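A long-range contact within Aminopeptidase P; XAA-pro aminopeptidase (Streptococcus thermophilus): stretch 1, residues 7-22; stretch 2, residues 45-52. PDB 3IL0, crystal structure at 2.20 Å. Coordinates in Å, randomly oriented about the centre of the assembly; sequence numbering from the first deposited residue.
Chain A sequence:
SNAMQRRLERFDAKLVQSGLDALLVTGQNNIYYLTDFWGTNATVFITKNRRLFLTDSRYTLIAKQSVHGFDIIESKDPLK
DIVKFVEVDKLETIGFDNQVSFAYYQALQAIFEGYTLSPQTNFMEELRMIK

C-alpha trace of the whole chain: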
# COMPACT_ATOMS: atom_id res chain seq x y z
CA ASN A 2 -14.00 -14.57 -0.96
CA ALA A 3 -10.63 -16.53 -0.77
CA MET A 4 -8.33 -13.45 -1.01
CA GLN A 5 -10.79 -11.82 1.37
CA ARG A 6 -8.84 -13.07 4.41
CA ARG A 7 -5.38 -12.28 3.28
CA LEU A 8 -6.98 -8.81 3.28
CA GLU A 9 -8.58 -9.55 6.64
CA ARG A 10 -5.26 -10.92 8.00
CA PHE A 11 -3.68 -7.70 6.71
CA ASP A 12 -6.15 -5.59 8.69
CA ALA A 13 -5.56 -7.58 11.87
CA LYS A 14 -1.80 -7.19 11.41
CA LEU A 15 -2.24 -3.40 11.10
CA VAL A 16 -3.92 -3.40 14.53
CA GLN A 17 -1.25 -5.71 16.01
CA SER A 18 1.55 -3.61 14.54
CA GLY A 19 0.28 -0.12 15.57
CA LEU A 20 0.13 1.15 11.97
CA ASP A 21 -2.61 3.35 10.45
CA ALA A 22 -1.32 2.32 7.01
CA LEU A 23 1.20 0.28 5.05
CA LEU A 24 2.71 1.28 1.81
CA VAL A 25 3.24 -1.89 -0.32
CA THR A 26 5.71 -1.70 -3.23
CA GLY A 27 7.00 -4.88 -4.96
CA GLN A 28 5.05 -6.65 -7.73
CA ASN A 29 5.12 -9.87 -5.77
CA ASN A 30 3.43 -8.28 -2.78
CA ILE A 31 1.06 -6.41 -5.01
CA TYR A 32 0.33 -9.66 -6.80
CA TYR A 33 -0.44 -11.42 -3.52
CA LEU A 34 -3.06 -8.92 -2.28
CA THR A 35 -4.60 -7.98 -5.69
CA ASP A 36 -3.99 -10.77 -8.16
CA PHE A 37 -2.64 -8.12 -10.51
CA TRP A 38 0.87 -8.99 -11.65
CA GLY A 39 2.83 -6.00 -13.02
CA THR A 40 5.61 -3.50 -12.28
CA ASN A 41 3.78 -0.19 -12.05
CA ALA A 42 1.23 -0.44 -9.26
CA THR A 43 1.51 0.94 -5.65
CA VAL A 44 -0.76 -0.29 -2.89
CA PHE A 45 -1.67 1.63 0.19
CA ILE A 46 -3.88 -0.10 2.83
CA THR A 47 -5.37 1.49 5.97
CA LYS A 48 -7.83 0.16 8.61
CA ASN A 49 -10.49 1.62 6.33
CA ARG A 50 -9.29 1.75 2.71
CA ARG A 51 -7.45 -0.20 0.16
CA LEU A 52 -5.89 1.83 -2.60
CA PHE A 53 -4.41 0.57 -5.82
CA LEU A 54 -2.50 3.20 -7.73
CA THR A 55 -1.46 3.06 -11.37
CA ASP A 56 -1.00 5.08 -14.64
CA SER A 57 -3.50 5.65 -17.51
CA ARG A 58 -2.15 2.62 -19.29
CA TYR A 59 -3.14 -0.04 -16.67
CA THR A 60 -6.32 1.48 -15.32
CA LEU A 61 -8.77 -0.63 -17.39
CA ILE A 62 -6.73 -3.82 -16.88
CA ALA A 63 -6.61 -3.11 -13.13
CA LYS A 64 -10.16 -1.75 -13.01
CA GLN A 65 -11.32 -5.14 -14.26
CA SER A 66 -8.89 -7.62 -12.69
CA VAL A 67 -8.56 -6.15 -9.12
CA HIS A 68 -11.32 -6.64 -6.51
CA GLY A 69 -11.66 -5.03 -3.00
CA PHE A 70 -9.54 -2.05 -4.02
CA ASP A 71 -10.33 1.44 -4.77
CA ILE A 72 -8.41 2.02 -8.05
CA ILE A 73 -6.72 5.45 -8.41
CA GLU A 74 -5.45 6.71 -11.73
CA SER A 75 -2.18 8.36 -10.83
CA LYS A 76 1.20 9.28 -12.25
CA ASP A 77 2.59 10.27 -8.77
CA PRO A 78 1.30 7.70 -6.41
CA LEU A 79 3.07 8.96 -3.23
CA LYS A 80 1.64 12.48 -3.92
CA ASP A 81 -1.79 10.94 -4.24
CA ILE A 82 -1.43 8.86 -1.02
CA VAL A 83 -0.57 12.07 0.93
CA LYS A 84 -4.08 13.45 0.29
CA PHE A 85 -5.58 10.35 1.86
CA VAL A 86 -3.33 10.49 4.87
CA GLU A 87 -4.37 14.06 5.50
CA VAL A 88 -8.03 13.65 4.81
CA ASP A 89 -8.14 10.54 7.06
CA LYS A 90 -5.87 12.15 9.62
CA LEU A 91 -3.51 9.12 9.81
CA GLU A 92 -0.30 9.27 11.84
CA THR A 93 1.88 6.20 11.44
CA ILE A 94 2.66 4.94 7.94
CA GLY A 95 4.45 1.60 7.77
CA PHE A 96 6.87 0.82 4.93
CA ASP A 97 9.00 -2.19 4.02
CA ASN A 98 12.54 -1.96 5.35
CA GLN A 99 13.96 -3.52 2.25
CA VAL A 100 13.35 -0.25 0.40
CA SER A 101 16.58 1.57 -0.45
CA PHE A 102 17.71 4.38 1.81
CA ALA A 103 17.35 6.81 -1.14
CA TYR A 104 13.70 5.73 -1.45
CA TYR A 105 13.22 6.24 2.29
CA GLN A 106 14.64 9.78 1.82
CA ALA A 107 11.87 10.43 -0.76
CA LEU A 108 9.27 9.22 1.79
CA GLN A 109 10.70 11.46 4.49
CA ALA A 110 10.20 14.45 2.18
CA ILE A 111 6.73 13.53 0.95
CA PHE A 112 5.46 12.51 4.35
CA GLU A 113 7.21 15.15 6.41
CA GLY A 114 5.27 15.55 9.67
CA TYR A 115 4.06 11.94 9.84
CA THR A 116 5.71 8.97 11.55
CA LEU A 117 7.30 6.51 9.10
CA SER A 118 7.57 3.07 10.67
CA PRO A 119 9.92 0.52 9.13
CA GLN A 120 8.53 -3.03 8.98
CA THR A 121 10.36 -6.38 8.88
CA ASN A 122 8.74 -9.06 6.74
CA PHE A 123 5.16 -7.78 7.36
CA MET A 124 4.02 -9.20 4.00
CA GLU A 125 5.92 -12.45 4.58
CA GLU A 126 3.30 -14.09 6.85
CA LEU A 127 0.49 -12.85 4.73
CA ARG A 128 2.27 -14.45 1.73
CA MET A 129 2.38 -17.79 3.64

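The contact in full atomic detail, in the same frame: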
# COMPACT_ATOMS: atom_id res chain seq x y z
N ARG A 7 -6.68 -12.97 3.34
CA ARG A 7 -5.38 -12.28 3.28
C ARG A 7 -5.58 -10.81 3.61
O ARG A 7 -4.80 -10.26 4.41
CB ARG A 7 -4.69 -12.38 1.92
CG ARG A 7 -5.58 -12.29 0.70
CD ARG A 7 -4.79 -12.67 -0.57
NE ARG A 7 -4.17 -14.01 -0.48
CZ ARG A 7 -3.64 -14.68 -1.51
NH1 ARG A 7 -3.67 -14.18 -2.74
NH2 ARG A 7 -3.09 -15.87 -1.29
N LEU A 8 -6.63 -10.22 3.02
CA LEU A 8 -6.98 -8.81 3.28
C LEU A 8 -7.49 -8.63 4.70
O LEU A 8 -7.19 -7.64 5.33
CB LEU A 8 -7.95 -8.26 2.23
CG LEU A 8 -7.32 -8.25 0.82
CD1 LEU A 8 -8.27 -7.78 -0.26
CD2 LEU A 8 -6.07 -7.39 0.76
N GLU A 9 -8.18 -9.62 5.24
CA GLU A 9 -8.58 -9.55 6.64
C GLU A 9 -7.42 -9.91 7.60
O GLU A 9 -7.37 -9.37 8.71
CB GLU A 9 -9.83 -10.38 6.93
CG GLU A 9 -11.13 -9.54 7.02
CD GLU A 9 -12.05 -9.62 5.76
OE1 GLU A 9 -12.40 -10.76 5.31
OE2 GLU A 9 -12.46 -8.53 5.25
N ARG A 10 -6.48 -10.77 7.19
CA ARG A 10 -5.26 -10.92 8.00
C ARG A 10 -4.52 -9.56 8.04
O ARG A 10 -4.02 -9.14 9.09
CB ARG A 10 -4.32 -11.97 7.44
CG ARG A 10 -4.64 -13.42 7.82
CD ARG A 10 -4.22 -14.38 6.72
NE ARG A 10 -4.97 -15.63 6.82
CZ ARG A 10 -4.70 -16.63 7.68
NH1 ARG A 10 -3.68 -16.54 8.56
NH2 ARG A 10 -5.45 -17.74 7.69
N PHE A 11 -4.45 -8.91 6.89
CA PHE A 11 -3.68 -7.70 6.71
C PHE A 11 -4.17 -6.68 7.75
O PHE A 11 -3.40 -6.12 8.53
CB PHE A 11 -3.88 -7.17 5.27
CG PHE A 11 -2.85 -6.12 4.84
CD1 PHE A 11 -1.91 -6.41 3.87
CD2 PHE A 11 -2.85 -4.84 5.43
CE1 PHE A 11 -1.02 -5.47 3.47
CE2 PHE A 11 -1.93 -3.88 5.04
CZ PHE A 11 -1.02 -4.18 4.06
N ASP A 12 -5.48 -6.47 7.75
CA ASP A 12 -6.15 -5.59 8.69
C ASP A 12 -5.78 -5.91 10.15
O ASP A 12 -5.39 -5.04 10.94
CB ASP A 12 -7.64 -5.75 8.46
CG ASP A 12 -8.44 -4.56 8.95
OD1 ASP A 12 -8.54 -4.37 10.19
OD2 ASP A 12 -9.00 -3.85 8.09
N ALA A 13 -5.89 -7.18 10.51
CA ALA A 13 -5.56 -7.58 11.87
C ALA A 13 -4.08 -7.24 12.21
O ALA A 13 -3.71 -6.87 13.35
CB ALA A 13 -5.82 -9.07 12.01
N LYS A 14 -3.22 -7.37 11.20
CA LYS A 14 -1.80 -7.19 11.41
C LYS A 14 -1.54 -5.70 11.61
O LYS A 14 -0.70 -5.32 12.42
CB LYS A 14 -1.01 -7.81 10.26
CG LYS A 14 0.50 -7.91 10.47
CD LYS A 14 1.06 -9.30 9.93
CE LYS A 14 2.30 -9.67 10.68
NZ LYS A 14 3.35 -8.78 10.22
N LEU A 15 -2.34 -4.86 10.95
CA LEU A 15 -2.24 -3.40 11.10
C LEU A 15 -2.50 -3.05 12.56
O LEU A 15 -1.73 -2.29 13.19
CB LEU A 15 -3.23 -2.64 10.15
CG LEU A 15 -2.88 -2.33 8.71
CD1 LEU A 15 -3.94 -1.42 7.92
CD2 LEU A 15 -1.48 -1.64 8.73
N VAL A 16 -3.59 -3.59 13.10
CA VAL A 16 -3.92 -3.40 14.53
C VAL A 16 -2.76 -3.90 15.42
O VAL A 16 -2.23 -3.17 16.26
CB VAL A 16 -5.24 -4.12 14.89
CG1 VAL A 16 -5.44 -4.16 16.41
CG2 VAL A 16 -6.39 -3.44 14.16
N GLN A 17 -2.32 -5.13 15.20
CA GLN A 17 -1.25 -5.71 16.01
C GLN A 17 0.05 -4.87 15.92
O GLN A 17 0.78 -4.69 16.89
CB GLN A 17 -1.04 -7.18 15.61
CG GLN A 17 0.38 -7.69 15.72
CD GLN A 17 1.01 -7.66 17.15
OE1 GLN A 17 0.57 -8.39 18.08
NE2 GLN A 17 2.11 -6.88 17.29
N SER A 18 0.32 -4.31 14.75
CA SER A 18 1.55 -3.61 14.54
C SER A 18 1.51 -2.10 14.93
O SER A 18 2.54 -1.43 14.95
CB SER A 18 1.90 -3.78 13.07
OG SER A 18 1.06 -2.89 12.32
N GLY A 19 0.36 -1.55 15.26
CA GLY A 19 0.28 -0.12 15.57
C GLY A 19 0.37 0.83 14.38
O GLY A 19 0.67 1.98 14.55
N LEU A 20 0.05 0.35 13.18
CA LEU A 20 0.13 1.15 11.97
C LEU A 20 -1.27 1.62 11.54
O LEU A 20 -2.21 0.85 11.58
CB LEU A 20 0.69 0.27 10.84
CG LEU A 20 2.16 -0.23 10.92
CD1 LEU A 20 2.38 -1.20 9.73
CD2 LEU A 20 3.16 0.92 10.93
N ASP A 21 -1.39 2.89 11.15
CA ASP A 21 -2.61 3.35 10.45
C ASP A 21 -2.65 2.94 8.99
O ASP A 21 -3.74 2.92 8.35
CB ASP A 21 -2.67 4.85 10.50
CG ASP A 21 -2.77 5.36 11.91
OD1 ASP A 21 -3.49 4.70 12.68
OD2 ASP A 21 -2.08 6.32 12.29
N ALA A 22 -1.47 2.64 8.43
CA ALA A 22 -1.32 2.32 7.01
C ALA A 22 -0.00 1.57 6.71
O ALA A 22 0.94 1.62 7.48
CB ALA A 22 -1.39 3.66 6.22
N PHE A 45 -1.71 0.94 -1.05
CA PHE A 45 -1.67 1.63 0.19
C PHE A 45 -2.93 1.21 0.93
O PHE A 45 -4.02 1.58 0.52
CB PHE A 45 -1.62 3.15 -0.05
CG PHE A 45 -1.44 3.97 1.22
CD1 PHE A 45 -0.21 4.06 1.82
CD2 PHE A 45 -2.50 4.61 1.81
CE1 PHE A 45 -0.04 4.80 2.98
CE2 PHE A 45 -2.35 5.38 3.01
CZ PHE A 45 -1.12 5.48 3.58
N ILE A 46 -2.78 0.47 2.03
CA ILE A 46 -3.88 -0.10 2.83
C ILE A 46 -3.89 0.53 4.23
O ILE A 46 -2.84 0.62 4.91
CB ILE A 46 -3.80 -1.68 2.92
CG1 ILE A 46 -3.91 -2.29 1.53
CG2 ILE A 46 -4.95 -2.28 3.79
CD1 ILE A 46 -3.72 -3.82 1.51
N THR A 47 -5.08 0.99 4.62
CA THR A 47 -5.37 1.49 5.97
C THR A 47 -6.43 0.56 6.70
O THR A 47 -6.94 -0.42 6.12
CB THR A 47 -5.90 2.95 5.86
OG1 THR A 47 -7.28 2.92 5.46
CG2 THR A 47 -5.08 3.72 4.77
N LYS A 48 -6.75 0.86 7.95
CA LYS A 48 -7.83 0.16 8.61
C LYS A 48 -9.14 0.32 7.85
O LYS A 48 -9.97 -0.57 7.93
CB LYS A 48 -7.96 0.62 10.03
CG LYS A 48 -6.87 -0.04 10.88
CD LYS A 48 -6.98 0.27 12.33
CE LYS A 48 -5.66 0.04 13.05
NZ LYS A 48 -4.83 1.26 12.83
N ASN A 49 -9.30 1.41 7.07
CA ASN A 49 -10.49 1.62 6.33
C ASN A 49 -10.43 1.62 4.84
O ASN A 49 -11.47 1.43 4.30
CB ASN A 49 -11.22 2.80 6.91
CG ASN A 49 -11.72 2.46 8.30
OD1 ASN A 49 -12.38 1.39 8.47
ND2 ASN A 49 -11.32 3.22 9.30
N ARG A 50 -9.28 1.79 4.18
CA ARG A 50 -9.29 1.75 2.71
C ARG A 50 -8.28 0.79 2.17
O ARG A 50 -7.35 0.35 2.86
CB ARG A 50 -8.96 3.11 2.09
CG ARG A 50 -9.41 4.30 2.84
CD ARG A 50 -9.23 5.55 1.94
NE ARG A 50 -9.73 6.74 2.61
CZ ARG A 50 -10.87 7.37 2.35
NH1 ARG A 50 -11.69 6.95 1.44
NH2 ARG A 50 -11.23 8.42 3.07
N ARG A 51 -8.44 0.51 0.90
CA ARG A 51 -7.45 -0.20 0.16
C ARG A 51 -7.32 0.56 -1.13
O ARG A 51 -8.30 0.67 -1.89
CB ARG A 51 -7.91 -1.62 -0.11
CG ARG A 51 -8.22 -2.41 1.15
CD ARG A 51 -8.28 -3.88 0.85
NE ARG A 51 -8.86 -4.53 2.01
CZ ARG A 51 -10.15 -4.83 2.16
NH1 ARG A 51 -11.02 -4.63 1.19
NH2 ARG A 51 -10.55 -5.37 3.30
N LEU A 52 -6.13 1.09 -1.40
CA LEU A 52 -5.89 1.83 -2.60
C LEU A 52 -4.96 1.09 -3.52
O LEU A 52 -3.95 0.50 -3.11
CB LEU A 52 -5.28 3.18 -2.26
CG LEU A 52 -6.03 4.12 -1.33
CD1 LEU A 52 -5.29 5.45 -1.26
CD2 LEU A 52 -7.56 4.29 -1.78
O HOH W 1 -6.13 3.05 9.09

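How does Lys48 satisfy its charged end against the first stretch? Its side chain runs past the helix end, CE lying 3.7 Å from CG2 of Val16, and delivers the ammonium to the loop beyond. There Lys48 NZ donates to the carbonyl oxygen O of Leu20 at 2.9 Å, the one direct hydrogen bond between the two stretches. The same nitrogen forms a long salt bridge with Asp21, NZ to OD1 being 3.7 Å, so charge attraction supplements the hydrogen bond. The other carboxylate oxygen of Asp21, OD2, is hydrogen-bonded elsewhere in the structure. With its apolar shaft laid along the helix and its tip held by the loop, Lys48 gives up more surface to the other stretch than any other residue here.

What satisfies the backbone where Ala22 draws alongside Thr47? CA of Ala22 and CA of Thr47 are 4.3 Å apart in an antiparallel, non-hydrogen-bonded pairing, but the bridge is a loose one. A water fills in: it donates to O of Asp21 at 2.5 Å and accepts from N of Lys48 at 2.5 Å, joining a carbonyl and an amide that stand 3.7 Å apart, too far for a good direct bond. Two CA-H...O contacts add to the approach, CA of Thr47 to O of Asp21 at 3.2 Å and CA of Ala22 to O of Ile46 at 3.1 Å. The hydroxyl of Thr47 is occupied within its own turn, where OG1 accepts from N of Arg50 at 2.6 Å and from N of Asn49 at 3.0 Å; N of Thr47 in turn donates to O of Arg50 at 2.9 Å.

Which polar neighbours come near without bonding? Asp12 OD2 lies 3.4 Å from O of Lys48, but both atoms are acceptors; OD2 finds its hydrogen bond elsewhere in the structure. At the other end of the contact, Glu9 OE2 is 4.2 Å from NH2 of Arg51, opposite charges beyond salt-bridge range. The Arg51 guanidinium instead presents one face to Leu8, with NE 3.8 Å from CB, while its NH1 is hydrogen-bonded elsewhere.

What packs between these polar sites? Ile46 is the apolar centre. Its CD1 sits over one face of the Phe11 ring, 3.7 Å from the centroid and 11° off the normal, a CH-pi contact, and its CB is 3.6 Å from CE2 of Phe11. Leu8 and Leu15 add looser contacts, each at 4.3 Å: CD2 of Leu8 to CD1 of Ile46, and CD1 of Leu15 to CG2 of Ile46. Leu15 CD1 also packs on the backbone, 3.4 Å from C of Thr47. Leu8, Phe11 and Leu15 all point toward the second stretch, their spacing of three and four residues placing them along one side of the helix. On the other side of the strand, CB of Ala22 comes within 3.2 Å of CZ of Phe45, a tight apolar contact.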